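PDB 3FRM: uncharacterized conserved protein from Staphylococcus epidermidis, which is of unknown function but probably binds acetyl-CoA and may transfer an acyl group, as GNAT acetyltransferases do. Local coordinates for residues A[191-196]-A[229-234]; A[223-228]-A[233-238]; A[210-215]-A[219-224]. All coordinates share one frame; numbering follows the deposited sequence.

All three contacts fall within the GNAT-type domain, around the neighbouring strands 188-195 and 221-225. Contacts 1 and 2 share Asp233 and Met234 of helix 232-237, and their centres are about 7 Å apart; Lys232 NZ lies 2.9 Å from Asp226 O, a probable hydrogen bond between them. Contact 3 follows helix 204-216 into strand 221-225, its centre about 14 Å from each of the other two, and it shares Leu223 and Val224 with contact 2. A sulfate held by Arg237 also accepts from Gly203 N and Ser206 N at the start of helix 204-216, where GNAT relatives bind the pyrophosphate of acetyl-CoA.

Contact 1. Residues A[191-196]-A[229-234]; sequences DGFGVL and DTAKDM
A Met-aromatic contact between Phe193 and Met234, a selenomethionine, extended by Ala231, packs strand 188-195 against helix 232-237 and the turn leading into it in the GNAT-type domain. Phe193 carries CG anti to its backbone N (chi1 171°), and the ring reaches across to the helix. Its outer corner does the touching: CE2 meets Met234 CE at 3.6 Å, and CZ meets Met234 SE, also at 3.6 Å. The selenium is 4.5 Å from the ring centroid and 52° off the ring normal, an oblique approach, while the two side chains run at about a right angle. A bend at the last torsion of Met234 folds CE back beside the ring. Nearer the ring's base, Ala231 CB packs on Phe193 CD2 at 4.2 Å. The turn carrying Ala231 is fixed by a capping bond, Ala231 N to Asp229 OD1 at 3.1 Å, which reaches the anti side of the carboxylate. No hydrogen bond joins the two segments; the contact is apolar and Met-aromatic. Phe193 also rests on Ile208 and Gln209 of helix 204-216 and on Val179 of strand 174-183, its ring between two helices and the sheet.

Contact 2. Residues A[223-228]-A[233-238]; sequences LVADGK and DMYLRQ. With SO4 (sulfate ion), chain H.
Tyr235 packs its ring face on Leu223 and its edge on Ala225 where strand 221-225 meets helix 232-237, the strand-to-helix packing near the C-terminal end of the GNAT-type fold. Asp233 opens the segment and supplies backbone O to Arg237 N at 3.2 Å. Met234 follows, its CG, SE and CE all close to sulfate O2 and its backbone O receiving Gln238 N. Tyr235 makes the buried contact. Leu223 CD2 sits 3.9 Å from the ring centroid and 4° off its normal, a CH-pi contact almost exactly over the centre. The other methyl, CD1, reaches Tyr235 CE2 at 3.7 Å, and Ala225 CB comes to the ring edge near its plane, 4.4 Å from the same CE2. Leu223 takes chi1 69°, setting CG between its backbone N and carbonyl carbon, from which the two methyls reach the ring. Tyr240 packs edge-to-face on Tyr235. Many GNAT enzymes use a tyrosine on this helix as a general acid, but no such role is established here. Leu236 touches Tyr103 of strand 96-105 and Tyr103 of the second subunit. Arg237 turns its guanidinium edge to the sulfate: NH1 donates to sulfate O2 at 3.3 Å with an angle of 154°, and NH2 adds a weak bond to the same oxygen at 3.4 Å. The sulfate, probably from the crystallisation liquor, also accepts from Gly203 N and Ser206 N, an arrangement consistent with an acetyl-CoA pyrophosphate site. Last, Gln238 OE1 lies 3.9 Å from sulfate O1.

Contact 3. Residues A[210-215]-A[219-224]; sequences AYVGRM and RPVILV
Val212 and Val221 pack together beneath helix 204-216, while Arg219 reaches back to the end of that helix; the two features belong to the beta-alpha-beta crossover of strand 188-195, helix 204-216 and strand 221-225. The closer apolar part is a single methyl pair, Val212 CG1 to Val221 CG2 at 4.2 Å, the two side chains passing at a slant. Both valines are buried. Ile190 and Ile181 continue the apolar layer under Val212, and Ile188 does so beside Val221 and Met215. Met215, a selenomethionine, is partly covered by Arg219, its CB 5.1 Å from Arg219 NH2. The solvent side is different: Arg214 is exposed and makes no contact with 219-224, folding back along its own helix with its guanidinium over Ala210 O, offset toward the rim, at a height of 3.5 Å. At the helix end, Arg219 supplies the one hydrogen bond across the segments. Its NH2 donates to Met215 O at 3.0 Å with an angle of 150°. Met215 O is in the guanidinium plane, yet the donor stands 42° out of the carbonyl plane. A bend at chi3 (-65°) brings the group round. Its NE binds Ala216 O and its NH1 binds Thr184 O. Three backbone oxygens therefore hold the guanidinium, two from the helix's last turn, and its positive charge would be expected to offset the partial negative charge there.

Contact 1. Residues A[191-196]-A[229-234]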
# COMPACT_ATOMS: atom_id res chain seq x y z
N ASP A 191 -10.66 -12.94 2.13
CA ASP A 191 -10.31 -12.19 3.28
C ASP A 191 -9.22 -12.98 3.99
O ASP A 191 -9.20 -14.21 3.96
CB ASP A 191 -11.53 -12.08 4.20
CG ASP A 191 -11.33 -11.10 5.33
OD1 ASP A 191 -11.55 -11.51 6.50
OD2 ASP A 191 -10.92 -9.94 5.08
N GLY A 192 -8.30 -12.26 4.62
CA GLY A 192 -7.31 -12.90 5.49
C GLY A 192 -6.27 -13.64 4.68
O GLY A 192 -5.68 -14.58 5.17
N PHE A 193 -6.06 -13.22 3.42
CA PHE A 193 -5.11 -13.91 2.58
C PHE A 193 -3.66 -13.71 3.07
O PHE A 193 -3.26 -12.61 3.36
CB PHE A 193 -5.27 -13.47 1.14
CG PHE A 193 -4.19 -13.96 0.24
CD1 PHE A 193 -4.43 -15.00 -0.64
CD2 PHE A 193 -2.92 -13.40 0.30
CE1 PHE A 193 -3.43 -15.45 -1.49
CE2 PHE A 193 -1.89 -13.87 -0.49
CZ PHE A 193 -2.14 -14.91 -1.39
N GLY A 194 -2.88 -14.76 3.19
CA GLY A 194 -1.46 -14.53 3.39
C GLY A 194 -0.59 -15.73 3.10
O GLY A 194 -1.00 -16.90 3.26
N VAL A 195 0.63 -15.44 2.71
CA VAL A 195 1.62 -16.44 2.41
C VAL A 195 2.82 -16.13 3.32
O VAL A 195 3.17 -14.98 3.50
CB VAL A 195 2.00 -16.32 0.93
CG1 VAL A 195 3.12 -17.26 0.57
CG2 VAL A 195 0.79 -16.62 0.05
N LEU A 196 3.45 -17.15 3.88
CA LEU A 196 4.60 -16.95 4.78
C LEU A 196 5.71 -16.23 4.01
O LEU A 196 5.92 -16.50 2.81
CB LEU A 196 5.16 -18.30 5.25
CG LEU A 196 4.29 -19.27 6.03
CD1 LEU A 196 5.05 -20.57 6.27
CD2 LEU A 196 3.90 -18.59 7.39
N ASP A 229 -1.84 -3.52 4.71
CA ASP A 229 -2.06 -4.77 4.01
C ASP A 229 -0.98 -4.89 2.93
O ASP A 229 -0.92 -4.13 1.94
CB ASP A 229 -3.49 -4.85 3.46
CG ASP A 229 -3.90 -6.27 3.01
OD1 ASP A 229 -3.03 -7.10 2.60
OD2 ASP A 229 -5.12 -6.53 3.05
N THR A 230 -0.13 -5.87 3.15
CA THR A 230 1.07 -6.02 2.38
C THR A 230 0.78 -6.88 1.16
O THR A 230 1.60 -6.93 0.24
CB THR A 230 2.16 -6.64 3.26
OG1 THR A 230 1.53 -7.46 4.25
CG2 THR A 230 2.94 -5.54 3.98
N ALA A 231 -0.38 -7.53 1.12
CA ALA A 231 -0.75 -8.32 -0.04
C ALA A 231 -1.17 -7.44 -1.25
O ALA A 231 -1.20 -7.93 -2.38
CB ALA A 231 -1.83 -9.31 0.32
N LYS A 232 -1.47 -6.16 -1.00
CA LYS A 232 -2.07 -5.27 -2.00
C LYS A 232 -1.32 -5.17 -3.32
O LYS A 232 -1.92 -5.10 -4.41
CB LYS A 232 -2.20 -3.89 -1.42
CG LYS A 232 -3.65 -3.53 -1.13
CD LYS A 232 -3.77 -2.51 0.04
CE LYS A 232 -3.79 -1.09 -0.45
NZ LYS A 232 -4.27 -0.26 0.66
N ASP A 233 -0.01 -5.18 -3.20
CA ASP A 233 0.94 -5.12 -4.30
C ASP A 233 0.69 -6.31 -5.18
O ASP A 233 0.70 -6.22 -6.41
CB ASP A 233 2.35 -5.24 -3.69
CG ASP A 233 2.44 -4.60 -2.29
OD1 ASP A 233 3.22 -3.62 -2.11
OD2 ASP A 233 1.69 -5.02 -1.35
N MSE A 234 0.47 -7.43 -4.51
CA MSE A 234 0.15 -8.67 -5.16
C MSE A 234 -1.21 -8.57 -5.86
O MSE A 234 -1.34 -8.91 -7.04
CB MSE A 234 0.18 -9.84 -4.16
CG MSE A 234 -0.02 -11.16 -4.89
SE MSE A 234 -0.56 -12.64 -3.75
CE MSE A 234 0.88 -12.62 -2.37

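Contact 2. Residues A[223-228]-A[233-238]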
# COMPACT_ATOMS: atom_id res chain seq x y z
N LEU A 223 -12.69 -8.27 -2.52
CA LEU A 223 -11.99 -8.16 -1.28
C LEU A 223 -11.89 -6.70 -0.91
O LEU A 223 -12.01 -5.81 -1.79
CB LEU A 223 -10.60 -8.73 -1.39
CG LEU A 223 -9.59 -7.99 -2.24
CD1 LEU A 223 -8.74 -7.13 -1.32
CD2 LEU A 223 -8.70 -8.98 -3.00
N VAL A 224 -11.64 -6.48 0.38
CA VAL A 224 -11.37 -5.18 0.89
C VAL A 224 -10.02 -5.21 1.56
O VAL A 224 -9.75 -6.08 2.31
CB VAL A 224 -12.44 -4.78 1.92
CG1 VAL A 224 -11.85 -3.89 2.99
CG2 VAL A 224 -13.64 -4.10 1.24
N ALA A 225 -9.19 -4.20 1.33
CA ALA A 225 -7.87 -4.11 2.00
C ALA A 225 -7.65 -2.76 2.60
O ALA A 225 -8.07 -1.74 2.01
CB ALA A 225 -6.76 -4.38 0.99
N ASP A 226 -6.97 -2.73 3.74
CA ASP A 226 -6.60 -1.43 4.28
C ASP A 226 -5.15 -1.03 4.03
O ASP A 226 -4.47 -1.65 3.17
CB ASP A 226 -7.00 -1.28 5.75
CG ASP A 226 -6.33 -2.31 6.63
OD1 ASP A 226 -5.13 -2.58 6.38
OD2 ASP A 226 -7.00 -2.82 7.58
N GLY A 227 -4.69 0.02 4.73
CA GLY A 227 -3.33 0.58 4.60
C GLY A 227 -2.23 -0.36 5.10
O GLY A 227 -1.14 -0.42 4.54
N LYS A 228 -2.51 -1.11 6.16
CA LYS A 228 -1.53 -2.11 6.65
C LYS A 228 -1.80 -3.48 6.03
O LYS A 228 -2.00 -4.48 6.75
CB LYS A 228 -1.49 -2.19 8.17
CG LYS A 228 -0.46 -1.25 8.86
CD LYS A 228 0.44 -1.98 9.94
CE LYS A 228 0.00 -3.45 10.31
NZ LYS A 228 0.87 -4.09 11.39
N ASP A 233 -0.01 -5.18 -3.20
CA ASP A 233 0.94 -5.12 -4.30
C ASP A 233 0.69 -6.31 -5.18
O ASP A 233 0.70 -6.22 -6.41
CB ASP A 233 2.35 -5.24 -3.69
CG ASP A 233 2.44 -4.60 -2.29
OD1 ASP A 233 3.22 -3.62 -2.11
OD2 ASP A 233 1.69 -5.02 -1.35
N MSE A 234 0.47 -7.43 -4.51
CA MSE A 234 0.15 -8.67 -5.16
C MSE A 234 -1.21 -8.57 -5.86
O MSE A 234 -1.34 -8.91 -7.04
CB MSE A 234 0.18 -9.84 -4.16
CG MSE A 234 -0.02 -11.16 -4.89
SE MSE A 234 -0.56 -12.64 -3.75
CE MSE A 234 0.88 -12.62 -2.37
N TYR A 235 -2.20 -8.03 -5.15
CA TYR A 235 -3.48 -7.84 -5.79
C TYR A 235 -3.40 -7.09 -7.11
O TYR A 235 -3.98 -7.53 -8.10
CB TYR A 235 -4.46 -7.16 -4.88
CG TYR A 235 -4.68 -7.91 -3.58
CD1 TYR A 235 -4.63 -9.34 -3.53
CD2 TYR A 235 -4.97 -7.21 -2.39
CE1 TYR A 235 -4.85 -10.04 -2.30
CE2 TYR A 235 -5.17 -7.89 -1.22
CZ TYR A 235 -5.12 -9.30 -1.17
OH TYR A 235 -5.34 -9.91 0.03
N LEU A 236 -2.67 -5.98 -7.13
CA LEU A 236 -2.58 -5.14 -8.34
C LEU A 236 -1.91 -5.90 -9.49
O LEU A 236 -2.48 -6.02 -10.58
CB LEU A 236 -1.81 -3.86 -8.05
CG LEU A 236 -2.41 -2.85 -7.07
CD1 LEU A 236 -2.32 -1.50 -7.72
CD2 LEU A 236 -3.85 -3.12 -6.82
N ARG A 237 -0.72 -6.42 -9.23
CA ARG A 237 0.03 -7.22 -10.20
C ARG A 237 -0.82 -8.37 -10.70
O ARG A 237 -0.69 -8.80 -11.84
CB ARG A 237 1.29 -7.80 -9.55
CG ARG A 237 1.90 -8.88 -10.37
CD ARG A 237 3.24 -9.29 -9.81
NE ARG A 237 3.28 -9.23 -8.35
CZ ARG A 237 3.23 -10.31 -7.58
NH1 ARG A 237 3.15 -11.52 -8.14
NH2 ARG A 237 3.27 -10.17 -6.24
N GLN A 238 -1.69 -8.87 -9.81
CA GLN A 238 -2.62 -9.92 -10.15
C GLN A 238 -3.80 -9.48 -11.04
O GLN A 238 -4.49 -10.32 -11.55
CB GLN A 238 -3.11 -10.61 -8.87
CG GLN A 238 -2.54 -11.96 -8.71
CD GLN A 238 -2.41 -12.43 -7.28
OE1 GLN A 238 -1.63 -13.34 -7.01
NE2 GLN A 238 -3.14 -11.83 -6.35
S SO4 H . 2.83 -14.84 -6.08
O1 SO4 H . 1.93 -14.82 -7.22
O2 SO4 H . 2.81 -13.48 -5.56
O3 SO4 H . 2.33 -15.83 -5.13
O4 SO4 H . 4.21 -15.14 -6.49

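Contact 3. Residues A[210-215]-A[219-224]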
# COMPACT_ATOMS: atom_id res chain seq x y z
N ALA A 210 -6.04 -18.56 -8.19
CA ALA A 210 -6.70 -19.29 -9.25
C ALA A 210 -7.65 -20.35 -8.74
O ALA A 210 -8.67 -20.62 -9.37
CB ALA A 210 -5.66 -19.93 -10.19
N TYR A 211 -7.31 -20.98 -7.63
CA TYR A 211 -8.18 -21.94 -6.99
C TYR A 211 -9.52 -21.27 -6.64
O TYR A 211 -10.59 -21.73 -7.05
CB TYR A 211 -7.50 -22.44 -5.71
CG TYR A 211 -8.23 -23.57 -5.06
CD1 TYR A 211 -7.78 -24.90 -5.21
CD2 TYR A 211 -9.36 -23.33 -4.27
CE1 TYR A 211 -8.46 -25.96 -4.63
CE2 TYR A 211 -10.05 -24.40 -3.67
CZ TYR A 211 -9.59 -25.71 -3.87
OH TYR A 211 -10.24 -26.76 -3.29
N VAL A 212 -9.44 -20.20 -5.86
CA VAL A 212 -10.59 -19.39 -5.55
C VAL A 212 -11.34 -19.05 -6.86
O VAL A 212 -12.58 -19.12 -6.95
CB VAL A 212 -10.15 -18.14 -4.75
CG1 VAL A 212 -11.27 -17.16 -4.64
CG2 VAL A 212 -9.62 -18.52 -3.32
N GLY A 213 -10.58 -18.74 -7.91
CA GLY A 213 -11.16 -18.37 -9.18
C GLY A 213 -11.99 -19.50 -9.77
O GLY A 213 -13.07 -19.24 -10.36
N ARG A 214 -11.48 -20.74 -9.64
CA ARG A 214 -12.18 -21.91 -10.13
C ARG A 214 -13.43 -22.17 -9.31
O ARG A 214 -14.47 -22.50 -9.88
CB ARG A 214 -11.27 -23.16 -10.22
CG ARG A 214 -10.24 -23.09 -11.35
CD ARG A 214 -9.38 -24.35 -11.46
NE ARG A 214 -8.80 -24.77 -10.19
CZ ARG A 214 -7.63 -24.38 -9.71
NH1 ARG A 214 -6.86 -23.53 -10.40
NH2 ARG A 214 -7.22 -24.83 -8.52
N MSE A 215 -13.37 -21.98 -8.00
CA MSE A 215 -14.59 -22.05 -7.21
C MSE A 215 -15.60 -21.00 -7.62
O MSE A 215 -16.79 -21.26 -7.60
CB MSE A 215 -14.33 -21.85 -5.72
CG MSE A 215 -13.52 -22.90 -5.10
SE MSE A 215 -13.21 -22.39 -3.23
CE MSE A 215 -13.15 -20.46 -3.33
N ARG A 219 -18.90 -15.98 -10.95
CA ARG A 219 -19.01 -14.98 -9.89
C ARG A 219 -17.75 -14.11 -9.83
O ARG A 219 -16.64 -14.64 -9.86
CB ARG A 219 -19.24 -15.60 -8.51
CG ARG A 219 -20.62 -16.19 -8.30
CD ARG A 219 -20.74 -17.02 -7.03
NE ARG A 219 -19.92 -18.24 -6.97
CZ ARG A 219 -19.91 -19.11 -5.95
NH1 ARG A 219 -20.68 -18.94 -4.88
NH2 ARG A 219 -19.11 -20.17 -5.97
N PRO A 220 -17.91 -12.78 -9.80
CA PRO A 220 -16.79 -11.91 -9.49
C PRO A 220 -16.14 -12.25 -8.15
O PRO A 220 -16.82 -12.69 -7.18
CB PRO A 220 -17.44 -10.52 -9.34
CG PRO A 220 -18.79 -10.63 -10.03
CD PRO A 220 -19.03 -12.06 -10.42
N VAL A 221 -14.85 -11.98 -8.05
CA VAL A 221 -14.25 -12.12 -6.75
C VAL A 221 -13.72 -10.81 -6.20
O VAL A 221 -13.15 -10.00 -6.96
CB VAL A 221 -13.36 -13.40 -6.57
CG1 VAL A 221 -13.02 -14.05 -7.86
CG2 VAL A 221 -12.15 -13.18 -5.58
N ILE A 222 -14.00 -10.59 -4.92
CA ILE A 222 -13.86 -9.30 -4.34
C ILE A 222 -13.28 -9.39 -2.93
O ILE A 222 -13.33 -10.46 -2.26
CB ILE A 222 -15.23 -8.60 -4.23
CG1 ILE A 222 -16.01 -9.12 -3.01
CG2 ILE A 222 -16.00 -8.70 -5.57
CD1 ILE A 222 -17.38 -8.54 -2.83
N LEU A 223 -12.69 -8.27 -2.52
CA LEU A 223 -11.99 -8.16 -1.28
C LEU A 223 -11.89 -6.70 -0.91
O LEU A 223 -12.01 -5.81 -1.79
CB LEU A 223 -10.60 -8.73 -1.39
CG LEU A 223 -9.59 -7.99 -2.24
CD1 LEU A 223 -8.74 -7.13 -1.32
CD2 LEU A 223 -8.70 -8.98 -3.00
N VAL A 224 -11.64 -6.48 0.38
CA VAL A 224 -11.37 -5.18 0.89
C VAL A 224 -10.02 -5.21 1.56
O VAL A 224 -9.75 -6.08 2.31
CB VAL A 224 -12.44 -4.78 1.92
CG1 VAL A 224 -11.85 -3.89 2.99
CG2 VAL A 224 -13.64 -4.10 1.24